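Ornithine carbamoyltransferase (Giardia intestinalis, PDB 3GRF) probably interconverts ornithine and carbamoyl phosphate with citrulline and phosphate, a step of the arginine degradation pathway of this parasite. Local coordinates at residues Asp131-Phe142 with Asn173-Cys182; Gly158-Tyr166 with Cys182-His190. All coordinates share one frame; numbering follows the deposited sequence.

Overall arrangement
Both contacts are built on helix 173-185 and share Cys182, and their centres lie about 13 Å apart. The centre of contact 1 lies about 3 Å from that of the chain, where the part that in this family binds carbamoyl phosphate meets the part that binds ornithine; contact 2 lies wholly within the latter, its centre about 14 Å from that of the chain. Their segments alternate along the chain, helix 135-151 leading on to strand 164-167. Their side chains also meet directly: Leu178 CG comes to 3.4 Å from Phe164 CZ, and Phe142 CG lies 3.7 Å from Leu185 CD1. Leu178 and Cys182 lie where the contacts adjoin, touching both helix 135-151 and strand 164-167.

Contact 1 (Asp131-Phe142 with Asn173-Cys182)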
loop_
_atom_site.group_PDB
_atom_site.type_symbol
_atom_site.label_atom_id
_atom_site.label_comp_id
_atom_site.label_asym_id
_atom_site.label_seq_id
_atom_site.Cartn_x
_atom_site.Cartn_y
_atom_site.Cartn_z
ATOM N N ASP A 131 -20.721 -1.078 13.936
ATOM C CA ASP A 131 -21.584 -0.711 15.072
ATOM C C ASP A 131 -22.129 -1.880 15.892
ATOM O O ASP A 131 -22.949 -1.676 16.785
ATOM C CB ASP A 131 -22.706 0.241 14.645
ATOM C CG ASP A 131 -23.627 -0.342 13.583
ATOM O OD1 ASP A 131 -24.547 0.417 13.195
ATOM O OD2 ASP A 131 -23.441 -1.513 13.148
ATOM N N PHE A 132 -21.661 -3.096 15.608
ATOM C CA PHE A 132 -22.190 -4.301 16.276
ATOM C C PHE A 132 -21.108 -5.212 16.903
ATOM O O PHE A 132 -21.397 -5.945 17.853
ATOM C CB PHE A 132 -23.075 -5.094 15.305
ATOM C CG PHE A 132 -24.057 -6.027 15.971
ATOM C CD1 PHE A 132 -24.947 -5.561 16.922
ATOM C CD2 PHE A 132 -24.117 -7.380 15.597
ATOM C CE1 PHE A 132 -25.859 -6.423 17.531
ATOM C CE2 PHE A 132 -25.030 -8.255 16.186
ATOM C CZ PHE A 132 -25.912 -7.761 17.153
ATOM N N GLY A 133 -19.878 -5.159 16.389
ATOM C CA GLY A 133 -18.746 -5.881 17.003
ATOM C C GLY A 133 -17.333 -5.400 16.688
ATOM O O GLY A 133 -17.152 -4.415 15.995
ATOM N N HIS A 134 -16.329 -6.126 17.189
ATOM C CA HIS A 134 -14.917 -5.845 16.933
ATOM C C HIS A 134 -14.069 -7.039 17.344
ATOM O O HIS A 134 -13.291 -6.946 18.294
ATOM C CB HIS A 134 -14.446 -4.578 17.689
ATOM C CG HIS A 134 -13.164 -4.005 17.158
ATOM N ND1 HIS A 134 -12.518 -2.923 17.733
ATOM C CD2 HIS A 134 -12.391 -4.396 16.119
ATOM C CE1 HIS A 134 -11.410 -2.672 17.061
ATOM N NE2 HIS A 134 -11.318 -3.544 16.072
ATOM N N PRO A 135 -14.221 -8.160 16.616
ATOM C CA PRO A 135 -13.701 -9.467 16.996
ATOM C C PRO A 135 -12.193 -9.558 16.954
ATOM O O PRO A 135 -11.620 -10.383 17.677
ATOM C CB PRO A 135 -14.351 -10.431 15.988
ATOM C CG PRO A 135 -14.777 -9.559 14.797
ATOM C CD PRO A 135 -14.976 -8.179 15.343
ATOM N N LEU A 136 -11.550 -8.743 16.109
ATOM C CA LEU A 136 -10.075 -8.652 16.074
ATOM C C LEU A 136 -9.514 -8.102 17.376
ATOM O O LEU A 136 -8.470 -8.539 17.878
ATOM C CB LEU A 136 -9.621 -7.769 14.906
ATOM C CG LEU A 136 -9.820 -8.308 13.484
ATOM C CD1 LEU A 136 -9.563 -7.179 12.433
ATOM C CD2 LEU A 136 -8.917 -9.471 13.272
ATOM N N GLN A 137 -10.221 -7.121 17.920
ATOM C CA GLN A 137 -9.933 -6.568 19.240
ATOM C C GLN A 137 -10.230 -7.639 20.275
ATOM O O GLN A 137 -9.527 -7.727 21.269
ATOM C CB GLN A 137 -10.852 -5.343 19.508
ATOM C CG GLN A 137 -10.505 -4.491 20.788
ATOM C CD GLN A 137 -9.119 -3.848 20.730
ATOM O OE1 GLN A 137 -8.869 -3.050 19.878
ATOM N NE2 GLN A 137 -8.205 -4.262 21.602
ATOM N N MET A 138 -11.280 -8.451 20.070
ATOM C CA MET A 138 -11.659 -9.408 21.121
ATOM C C MET A 138 -10.567 -10.438 21.276
ATOM O O MET A 138 -10.124 -10.674 22.383
ATOM C CB MET A 138 -13.033 -10.090 20.898
ATOM C CG MET A 138 -14.213 -9.152 20.986
ATOM S SD MET A 138 -14.333 -8.160 22.507
ATOM C CE MET A 138 -13.392 -6.724 22.073
ATOM N N VAL A 139 -10.084 -11.001 20.181
ATOM C CA VAL A 139 -8.968 -11.967 20.298
ATOM C C VAL A 139 -7.731 -11.303 20.957
ATOM O O VAL A 139 -6.979 -11.957 21.688
ATOM C CB VAL A 139 -8.523 -12.523 18.944
ATOM C CG1 VAL A 139 -7.453 -13.652 19.144
ATOM C CG2 VAL A 139 -9.714 -13.022 18.173
ATOM N N CYS A 140 -7.558 -9.998 20.714
ATOM C CA CYS A 140 -6.463 -9.206 21.266
ATOM C C CYS A 140 -6.543 -9.134 22.758
ATOM O O CYS A 140 -5.617 -9.484 23.472
ATOM C CB CYS A 140 -6.544 -7.774 20.736
ATOM S SG CYS A 140 -5.160 -6.789 21.368
ATOM N N ASP A 141 -7.680 -8.652 23.235
ATOM C CA ASP A 141 -7.930 -8.438 24.664
ATOM C C ASP A 141 -7.930 -9.701 25.522
ATOM O O ASP A 141 -7.244 -9.773 26.533
ATOM C CB ASP A 141 -9.248 -7.710 24.791
ATOM C CG ASP A 141 -9.198 -6.330 24.156
ATOM O OD1 ASP A 141 -10.264 -5.732 23.861
ATOM O OD2 ASP A 141 -8.073 -5.849 23.962
ATOM N N PHE A 142 -8.645 -10.734 25.101
ATOM C CA PHE A 142 -8.609 -11.961 25.895
ATOM C C PHE A 142 -7.243 -12.636 25.878
ATOM O O PHE A 142 -6.794 -13.171 26.887
ATOM C CB PHE A 142 -9.749 -12.889 25.501
ATOM C CG PHE A 142 -11.080 -12.296 25.773
ATOM C CD1 PHE A 142 -11.871 -11.816 24.722
ATOM C CD2 PHE A 142 -11.529 -12.141 27.088
ATOM C CE1 PHE A 142 -13.089 -11.260 24.971
ATOM C CE2 PHE A 142 -12.797 -11.576 27.347
ATOM C CZ PHE A 142 -13.552 -11.133 26.275
ATOM N N ASN A 173 -20.557 -1.276 20.431
ATOM C CA ASN A 173 -20.121 -2.470 19.722
ATOM C C ASN A 173 -18.969 -3.207 20.401
ATOM O O ASN A 173 -18.852 -4.434 20.294
ATOM C CB ASN A 173 -19.766 -2.088 18.286
ATOM C CG ASN A 173 -18.461 -1.336 18.175
ATOM O OD1 ASN A 173 -18.327 -0.218 18.657
ATOM N ND2 ASN A 173 -17.477 -1.960 17.530
ATOM N N VAL A 174 -18.107 -2.442 21.073
ATOM C CA VAL A 174 -16.971 -3.004 21.819
ATOM C C VAL A 174 -17.481 -3.738 23.064
ATOM O O VAL A 174 -17.051 -4.847 23.339
ATOM C CB VAL A 174 -15.834 -1.923 22.083
ATOM C CG1 VAL A 174 -15.004 -2.231 23.342
ATOM C CG2 VAL A 174 -14.884 -1.803 20.850
ATOM N N THR A 175 -18.412 -3.132 23.814
ATOM C CA THR A 175 -19.061 -3.742 24.977
ATOM C C THR A 175 -19.828 -5.003 24.569
ATOM O O THR A 175 -19.661 -6.027 25.214
ATOM C CB THR A 175 -20.028 -2.767 25.658
ATOM O OG1 THR A 175 -19.396 -1.482 25.738
ATOM C CG2 THR A 175 -20.414 -3.237 27.055
ATOM N N TYR A 176 -20.623 -4.921 23.493
ATOM C CA TYR A 176 -21.288 -6.096 22.896
ATOM C C TYR A 176 -20.339 -7.240 22.686
ATOM O O TYR A 176 -20.603 -8.363 23.097
ATOM C CB TYR A 176 -21.933 -5.751 21.556
ATOM C CG TYR A 176 -23.042 -4.708 21.677
ATOM C CD1 TYR A 176 -23.635 -4.178 20.546
ATOM C CD2 TYR A 176 -23.461 -4.239 22.941
ATOM C CE1 TYR A 176 -24.645 -3.191 20.642
ATOM C CE2 TYR A 176 -24.498 -3.245 23.060
ATOM C CZ TYR A 176 -25.070 -2.745 21.910
ATOM O OH TYR A 176 -26.071 -1.781 22.018
ATOM N N ASP A 177 -19.234 -6.972 22.023
ATOM C CA ASP A 177 -18.331 -8.086 21.693
ATOM C C ASP A 177 -17.553 -8.600 22.920
ATOM O O ASP A 177 -17.201 -9.782 22.966
ATOM C CB ASP A 177 -17.409 -7.681 20.512
ATOM C CG ASP A 177 -17.479 -8.638 19.325
ATOM O OD1 ASP A 177 -18.298 -9.578 19.285
ATOM O OD2 ASP A 177 -16.679 -8.448 18.405
ATOM N N LEU A 178 -17.287 -7.740 23.947
ATOM C CA LEU A 178 -16.625 -8.172 25.226
ATOM C C LEU A 178 -17.596 -9.097 25.975
ATOM O O LEU A 178 -17.179 -10.144 26.479
ATOM C CB LEU A 178 -16.274 -6.949 26.103
ATOM C CG LEU A 178 -14.807 -6.539 26.367
ATOM C CD1 LEU A 178 -13.821 -7.437 25.614
ATOM C CD2 LEU A 178 -14.583 -5.076 25.975
ATOM N N MET A 179 -18.865 -8.699 26.054
ATOM C CA MET A 179 -19.881 -9.538 26.687
ATOM C C MET A 179 -19.925 -10.908 26.026
ATOM O O MET A 179 -19.956 -11.935 26.726
ATOM C CB MET A 179 -21.250 -8.876 26.582
ATOM C CG MET A 179 -21.394 -7.563 27.404
ATOM S SD MET A 179 -22.830 -6.593 26.840
ATOM C CE MET A 179 -24.185 -7.681 27.244
ATOM N N ARG A 180 -19.929 -10.937 24.689
ATOM C CA ARG A 180 -19.873 -12.220 23.946
ATOM C C ARG A 180 -18.608 -13.039 24.251
ATOM O O ARG A 180 -18.693 -14.263 24.371
ATOM C CB ARG A 180 -20.004 -12.021 22.425
ATOM C CG ARG A 180 -21.372 -11.466 21.891
ATOM C CD ARG A 180 -21.229 -11.005 20.429
ATOM N NE ARG A 180 -22.320 -10.081 19.990
ATOM C CZ ARG A 180 -22.136 -8.914 19.364
ATOM N NH1 ARG A 180 -20.914 -8.471 19.113
ATOM N NH2 ARG A 180 -23.174 -8.159 19.008
ATOM N N GLY A 181 -17.433 -12.390 24.300
ATOM C CA GLY A 181 -16.173 -13.111 24.585
ATOM C C GLY A 181 -16.233 -13.744 25.970
ATOM O O GLY A 181 -15.904 -14.911 26.141
ATOM N N CYS A 182 -16.682 -12.970 26.956
ATOM C CA CYS A 182 -16.837 -13.427 28.324
ATOM C C CYS A 182 -17.812 -14.608 28.358
ATOM O O CYS A 182 -17.543 -15.602 28.978
ATOM C CB CYS A 182 -17.444 -12.332 29.207
ATOM S SG CYS A 182 -16.419 -11.010 29.789
#
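This buried helix-helix and loop-helix contact joins the two domains of the transcarbamoylase fold: Phe132-His134 and the start of helix 135-151 rest on helix 173-185. The two helical segments run at 52° to each other, with axes 9.6 Å apart at closest approach. At their meeting point the sulfur of Met138, its chain bent at both outer torsions, lies 3.2 Å from Leu178 CD1, while its CG packs on Asp177 CB. Farther along, Phe142 lays CE1 3.6 Å from Gly181 CA, where a bare backbone lets the ring come close.

Polar bonds hold the preceding turn. Asp177 OD2 accepts from His134 N, at the N-cap, at 2.6 Å from above the carboxylate plane, and its OD1 is salt-bridged to Arg180 NH1 and also receives the amide of Ile13. Glu208 pairs with Arg180 NE, and the end of the guanidinium grips one carbonyl with two nitrogens, NH1 at 2.9 Å and NH2 at 3.1 Å from Phe132 O, which lies in its plane. With CG anti to N (chi1 -159°), the Phe132 ring makes a cation-pi contact with this group: the planes are tilted 57° apart, and Arg180 NH2 stands 3.2 Å above the ring centre.

Contact 2 (Gly158-Tyr166 with Cys182-His190); sequences GFKGIKFAY and CALLGMECH
Strands 164-166 and 188-190 run parallel, 22° apart, with Phe164 opposite Cys189 and Ala165 opposite His190. Three backbone bonds join them: Phe164 N to Glu188 O, His190 N to Phe164 O and Tyr166 N to His190 O, all between 2.8 and 2.9 Å. Ahead of the strands direct backbone bonding between the segments gives way to a water, which donates to Lys160 O and Ile162 O while accepting from Glu188 N. Helix 173-185 ends in a Schellman motif: Gly186, with positive phi, is its C' residue, and Met187 N returns to Cys182 O at 3.0 Å.

On the helix side of the sheet, the disulfide Cys182-Cys189 ties the last turn of the helix to the strand that follows it. A chi1 of 177° carries the Phe164 ring to the side of its own carbonyl carbon and against this bridge, CD2 lying 3.5 Å from Cys189 SG and 3.8 Å from Cys182 SG; both sulfurs approach the ring obliquely. Beside it Met187 bends at its last torsion and sets CE 3.9 Å from Phe164 CB, while its sulfur makes an oblique Met-aromatic contact with Phe159. The Phe159 ring receives Leu185 CD1 almost squarely over its centre, a CH-pi contact 4.0 Å from the centroid, and its CD1 atom also touches Leu185 CD2. Ile25 of helix 18-33 touches both residues, and Phe155 meets the Phe159 ring edge-to-face. On the other face of the sheet, Ala165 CB packs 4.0 Å from His190 CB, and the imidazole stacks with Phe225. Strand, helix 173-185 and adjacent parallel strand together form the beta-alpha-beta unit characteristic of Rossmann-like domains, here braced internally by a disulfide.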
loop_
_atom_site.group_PDB
_atom_site.type_symbol
_atom_site.label_atom_id
_atom_site.label_comp_id
_atom_site.label_asym_id
_atom_site.label_seq_id
_atom_site.Cartn_x
_atom_site.Cartn_y
_atom_site.Cartn_z
ATOM N N GLY A 158 -7.831 -20.493 34.832
ATOM C CA GLY A 158 -8.073 -20.070 33.475
ATOM C C GLY A 158 -8.834 -18.757 33.446
ATOM O O GLY A 158 -8.703 -17.973 34.370
ATOM N N PHE A 159 -9.622 -18.550 32.390
ATOM C CA PHE A 159 -10.539 -17.400 32.280
ATOM C C PHE A 159 -11.681 -17.493 33.294
ATOM O O PHE A 159 -12.244 -16.481 33.727
ATOM C CB PHE A 159 -11.111 -17.288 30.860
ATOM C CG PHE A 159 -10.101 -16.899 29.810
ATOM C CD1 PHE A 159 -9.652 -17.834 28.878
ATOM C CD2 PHE A 159 -9.609 -15.586 29.726
ATOM C CE1 PHE A 159 -8.712 -17.477 27.905
ATOM C CE2 PHE A 159 -8.671 -15.237 28.762
ATOM C CZ PHE A 159 -8.222 -16.184 27.858
ATOM N N LYS A 160 -11.998 -18.713 33.708
ATOM C CA LYS A 160 -13.121 -18.949 34.601
ATOM C C LYS A 160 -13.110 -18.089 35.861
ATOM O O LYS A 160 -14.169 -17.641 36.286
ATOM C CB LYS A 160 -13.199 -20.421 34.980
ATOM C CG LYS A 160 -13.139 -21.351 33.793
ATOM C CD LYS A 160 -14.476 -21.419 33.148
ATOM C CE LYS A 160 -14.370 -21.781 31.677
ATOM N NZ LYS A 160 -13.667 -23.076 31.400
ATOM N N GLY A 161 -11.921 -17.871 36.440
ATOM C CA GLY A 161 -11.743 -17.148 37.710
ATOM C C GLY A 161 -11.539 -15.648 37.575
ATOM O O GLY A 161 -11.565 -14.919 38.569
ATOM N N ILE A 162 -11.330 -15.179 36.341
ATOM C CA ILE A 162 -11.045 -13.766 36.103
ATOM C C ILE A 162 -12.371 -13.046 36.017
ATOM O O ILE A 162 -13.118 -13.260 35.059
ATOM C CB ILE A 162 -10.242 -13.493 34.789
ATOM C CG1 ILE A 162 -8.974 -14.319 34.738
ATOM C CG2 ILE A 162 -9.782 -12.025 34.750
ATOM C CD1 ILE A 162 -8.188 -14.246 36.034
ATOM N N LYS A 163 -12.665 -12.218 37.009
ATOM C CA LYS A 163 -13.900 -11.407 36.985
ATOM C C LYS A 163 -13.614 -10.168 36.135
ATOM O O LYS A 163 -12.605 -9.520 36.346
ATOM C CB LYS A 163 -14.328 -11.003 38.397
ATOM C CG LYS A 163 -14.778 -12.146 39.334
ATOM C CD LYS A 163 -13.670 -12.468 40.338
ATOM C CE LYS A 163 -14.215 -13.001 41.639
ATOM N NZ LYS A 163 -14.201 -11.867 42.629
ATOM N N PHE A 164 -14.502 -9.851 35.180
ATOM C CA PHE A 164 -14.250 -8.807 34.182
ATOM C C PHE A 164 -15.304 -7.692 34.384
ATOM O O PHE A 164 -16.480 -7.978 34.623
ATOM C CB PHE A 164 -14.309 -9.403 32.775
ATOM C CG PHE A 164 -14.135 -8.373 31.658
ATOM C CD1 PHE A 164 -12.890 -8.139 31.102
ATOM C CD2 PHE A 164 -15.231 -7.630 31.188
ATOM C CE1 PHE A 164 -12.731 -7.195 30.095
ATOM C CE2 PHE A 164 -15.082 -6.716 30.200
ATOM C CZ PHE A 164 -13.843 -6.474 29.659
ATOM N N ALA A 165 -14.905 -6.428 34.335
ATOM C CA ALA A 165 -15.933 -5.357 34.281
ATOM C C ALA A 165 -15.710 -4.330 33.161
ATOM O O ALA A 165 -14.580 -3.919 32.953
ATOM C CB ALA A 165 -16.041 -4.628 35.640
ATOM N N TYR A 166 -16.790 -3.943 32.466
ATOM C CA TYR A 166 -16.755 -2.931 31.431
ATOM C C TYR A 166 -17.415 -1.708 32.076
ATOM O O TYR A 166 -18.455 -1.858 32.714
ATOM C CB TYR A 166 -17.524 -3.311 30.137
ATOM C CG TYR A 166 -17.481 -2.127 29.207
ATOM C CD1 TYR A 166 -18.499 -1.132 29.226
ATOM C CD2 TYR A 166 -16.385 -1.925 28.404
ATOM C CE1 TYR A 166 -18.370 0.011 28.437
ATOM C CE2 TYR A 166 -16.255 -0.797 27.605
ATOM C CZ TYR A 166 -17.250 0.179 27.647
ATOM O OH TYR A 166 -17.142 1.292 26.863
ATOM N N CYS A 182 -16.682 -12.970 26.956
ATOM C CA CYS A 182 -16.837 -13.427 28.324
ATOM C C CYS A 182 -17.812 -14.608 28.358
ATOM O O CYS A 182 -17.543 -15.602 28.978
ATOM C CB CYS A 182 -17.444 -12.332 29.207
ATOM S SG CYS A 182 -16.419 -11.010 29.789
ATOM N N ALA A 183 -18.985 -14.466 27.764
ATOM C CA ALA A 183 -19.960 -15.554 27.781
ATOM C C ALA A 183 -19.339 -16.844 27.251
ATOM O O ALA A 183 -19.552 -17.903 27.817
ATOM C CB ALA A 183 -21.105 -15.189 26.936
ATOM N N LEU A 184 -18.627 -16.713 26.122
ATOM C CA LEU A 184 -17.953 -17.787 25.376
ATOM C C LEU A 184 -16.905 -18.464 26.259
ATOM O O LEU A 184 -16.782 -19.683 26.273
ATOM C CB LEU A 184 -17.253 -17.186 24.109
ATOM C CG LEU A 184 -17.533 -17.723 22.693
ATOM C CD1 LEU A 184 -18.898 -18.390 22.608
ATOM C CD2 LEU A 184 -17.438 -16.600 21.671
ATOM N N LEU A 185 -16.166 -17.611 26.994
ATOM C CA LEU A 185 -15.061 -18.077 27.832
ATOM C C LEU A 185 -15.470 -18.430 29.274
ATOM O O LEU A 185 -14.680 -19.009 30.010
ATOM C CB LEU A 185 -13.867 -17.078 27.789
ATOM C CG LEU A 185 -13.157 -17.002 26.418
ATOM C CD1 LEU A 185 -12.248 -15.793 26.413
ATOM C CD2 LEU A 185 -12.261 -18.277 26.101
ATOM N N GLY A 186 -16.708 -18.107 29.652
ATOM C CA GLY A 186 -17.252 -18.529 30.935
ATOM C C GLY A 186 -16.815 -17.612 32.053
ATOM O O GLY A 186 -16.615 -18.044 33.198
ATOM N N MET A 187 -16.709 -16.325 31.727
ATOM C CA MET A 187 -16.330 -15.314 32.693
ATOM C C MET A 187 -17.541 -14.625 33.271
ATOM O O MET A 187 -18.586 -14.454 32.616
ATOM C CB MET A 187 -15.396 -14.273 32.031
ATOM C CG MET A 187 -14.061 -14.848 31.621
ATOM S SD MET A 187 -13.117 -13.972 30.379
ATOM C CE MET A 187 -12.534 -12.617 31.426
ATOM N N GLU A 188 -17.380 -14.214 34.518
ATOM C CA GLU A 188 -18.289 -13.268 35.131
ATOM C C GLU A 188 -18.023 -11.891 34.492
ATOM O O GLU A 188 -16.924 -11.343 34.563
ATOM C CB GLU A 188 -18.079 -13.265 36.641
ATOM C CG GLU A 188 -18.870 -12.227 37.343
ATOM C CD GLU A 188 -19.841 -12.810 38.325
ATOM O OE1 GLU A 188 -20.422 -13.883 38.002
ATOM O OE2 GLU A 188 -20.039 -12.190 39.404
ATOM N N CYS A 189 -19.008 -11.379 33.783
ATOM C CA CYS A 189 -18.815 -10.093 33.104
ATOM C C CYS A 189 -19.773 -9.114 33.805
ATOM O O CYS A 189 -20.953 -9.395 33.909
ATOM C CB CYS A 189 -19.128 -10.251 31.611
ATOM S SG CYS A 189 -17.910 -9.655 30.328
ATOM N N HIS A 190 -19.284 -7.976 34.291
ATOM C CA HIS A 190 -20.177 -6.937 34.885
ATOM C C HIS A 190 -20.197 -5.750 33.924
ATOM O O HIS A 190 -19.143 -5.231 33.562
ATOM C CB HIS A 190 -19.628 -6.402 36.215
ATOM C CG HIS A 190 -19.579 -7.395 37.329
ATOM N ND1 HIS A 190 -19.861 -8.740 37.167
ATOM C CD2 HIS A 190 -19.288 -7.225 38.641
ATOM C CE1 HIS A 190 -19.722 -9.351 38.331
ATOM N NE2 HIS A 190 -19.372 -8.455 39.239
HETATM O O HOH W 1 -14.793 -14.961 35.729
HETATM O O HOH W 2 -16.839 -18.151 35.913
#